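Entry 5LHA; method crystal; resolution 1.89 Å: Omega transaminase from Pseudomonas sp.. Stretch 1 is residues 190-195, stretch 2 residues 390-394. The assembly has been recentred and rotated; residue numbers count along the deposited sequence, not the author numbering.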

# COMPACT_ATOMS: atom_id res chain seq x y z
N PRO A 190 -15.68 16.82 15.59
CA PRO A 190 -16.26 17.56 16.72
C PRO A 190 -17.79 17.52 16.71
O PRO A 190 -18.46 18.49 16.34
CB PRO A 190 -15.71 18.98 16.52
CG PRO A 190 -15.47 19.07 15.07
CD PRO A 190 -15.03 17.71 14.62
N TRP A 191 -18.32 16.37 17.14
CA TRP A 191 -19.74 16.03 17.09
C TRP A 191 -20.26 16.03 18.52
O TRP A 191 -19.86 15.19 19.33
CB TRP A 191 -19.92 14.66 16.43
CG TRP A 191 -21.35 14.24 16.15
CD1 TRP A 191 -22.48 15.03 16.21
CD2 TRP A 191 -21.80 12.94 15.75
NE1 TRP A 191 -23.59 14.29 15.87
CE2 TRP A 191 -23.20 13.01 15.59
CE3 TRP A 191 -21.15 11.73 15.51
CZ2 TRP A 191 -23.96 11.90 15.20
CZ3 TRP A 191 -21.90 10.63 15.13
CH2 TRP A 191 -23.30 10.73 14.97
N LEU A 192 -21.12 17.00 18.84
CA LEU A 192 -21.57 17.15 20.22
C LEU A 192 -22.47 15.99 20.65
O LEU A 192 -22.40 15.54 21.80
CB LEU A 192 -22.33 18.47 20.37
CG LEU A 192 -21.54 19.78 20.35
CD1 LEU A 192 -22.39 20.88 19.71
CD2 LEU A 192 -21.15 20.15 21.76
N TYR A 193 -23.28 15.47 19.73
CA TYR A 193 -24.24 14.43 20.11
C TYR A 193 -23.54 13.11 20.43
O TYR A 193 -23.95 12.39 21.34
CB TYR A 193 -25.29 14.26 19.01
CG TYR A 193 -26.55 13.58 19.51
CD1 TYR A 193 -27.33 14.17 20.50
CD2 TYR A 193 -26.93 12.34 19.02
CE1 TYR A 193 -28.48 13.54 20.98
CE2 TYR A 193 -28.08 11.71 19.49
CZ TYR A 193 -28.84 12.31 20.47
OH TYR A 193 -29.98 11.68 20.94
N ARG A 194 -22.48 12.76 19.68
CA ARG A 194 -21.74 11.51 19.89
C ARG A 194 -20.25 11.79 19.71
O ARG A 194 -19.83 12.09 18.59
CB ARG A 194 -22.18 10.41 18.93
CG ARG A 194 -23.61 9.92 19.08
CD ARG A 194 -23.84 8.67 18.23
NE ARG A 194 -25.23 8.23 18.27
CZ ARG A 194 -26.21 8.73 17.52
NH1 ARG A 194 -25.96 9.70 16.65
NH2 ARG A 194 -27.44 8.24 17.64
N ASN A 195 -19.46 11.66 20.77
CA ASN A 195 -18.01 11.85 20.68
C ASN A 195 -17.35 11.04 21.79
O ASN A 195 -17.99 10.70 22.78
CB ASN A 195 -17.62 13.33 20.74
CG ASN A 195 -18.07 14.03 22.00
OD1 ASN A 195 -17.42 13.96 23.04
ND2 ASN A 195 -19.21 14.72 21.92
N LEU A 390 -32.37 14.86 11.56
CA LEU A 390 -33.07 14.37 12.74
C LEU A 390 -32.42 13.05 13.13
O LEU A 390 -32.38 12.11 12.33
CB LEU A 390 -34.56 14.19 12.44
CG LEU A 390 -35.33 15.43 11.95
CD1 LEU A 390 -35.36 15.47 10.43
CD2 LEU A 390 -36.76 15.46 12.50
N ASP A 391 -31.86 12.99 14.32
CA ASP A 391 -31.11 11.81 14.75
C ASP A 391 -32.01 10.89 15.58
O ASP A 391 -32.35 11.21 16.73
CB ASP A 391 -29.86 12.24 15.52
CG ASP A 391 -28.81 11.16 15.55
OD1 ASP A 391 -29.19 9.97 15.71
OD2 ASP A 391 -27.62 11.49 15.35
N LEU A 392 -32.35 9.74 15.02
CA LEU A 392 -33.25 8.80 15.67
C LEU A 392 -32.43 7.80 16.47
O LEU A 392 -31.47 7.22 15.96
CB LEU A 392 -34.14 8.09 14.65
CG LEU A 392 -34.95 8.90 13.63
CD1 LEU A 392 -35.73 7.97 12.71
CD2 LEU A 392 -35.89 9.92 14.28
N VAL A 393 -32.81 7.61 17.74
CA VAL A 393 -32.10 6.74 18.66
C VAL A 393 -33.09 5.76 19.26
O VAL A 393 -34.30 5.98 19.28
CB VAL A 393 -31.40 7.54 19.78
CG1 VAL A 393 -30.48 8.57 19.18
CG2 VAL A 393 -32.44 8.20 20.68
N SER A 394 -32.55 4.64 19.75
CA SER A 394 -33.35 3.69 20.51
C SER A 394 -33.40 4.05 21.99
O SER A 394 -34.33 3.62 22.69
CB SER A 394 -32.80 2.27 20.33
OG SER A 394 -31.38 2.26 20.38

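A salt bridge between Arg194 and Asp391 joins the irregular segment 190-195 to the strand that includes Leu390, Asp391 and Leu392. Arg194 NH1 donates to Asp391 OD2 at 2.8 Å, and Arg194 NH2 donates to Asp391 OD1 at 3.1 Å, so the guanidinium meets the carboxylate through two nitrogens and both oxygens. A third, weak hydrogen bond runs from Arg194 NH1 to Asp391 OD1 at 3.4 Å. The carboxylate lies at the guanidinium edge, near its plane, where the N-H bonds point and charge and hydrogen bonding reinforce each other. No backbone hydrogen bond links the stretches: even the nearest CA atoms, those of Tyr193 and Asp391, are 9.1 Å apart, and side chains span the gap. Asp391 OD2 also meets the edge of the Trp191 ring, 3.7 Å from Trp191 CZ2, and lies 3.8 Å from Tyr193 CD2. From Asp391 to Val393 the CA-to-CB bonds alternate: those of Asp391 and Val393 point toward the segment, that of Leu392 away. Val393 CG1 makes an apolar contact with Tyr193 CE2 at 4.0 Å; the same methyl also lies at van der Waals distance from two polar atoms, 3.6 Å from Tyr193 OH and 3.4 Å from Arg194 NH2. Within the segment, Asn195 ND2 donates to Trp191 O at 2.7 Å, linking the Asn195 side chain to the Trp191 backbone across the intervening residues. The interface is small, burying 189 Å² over both sides.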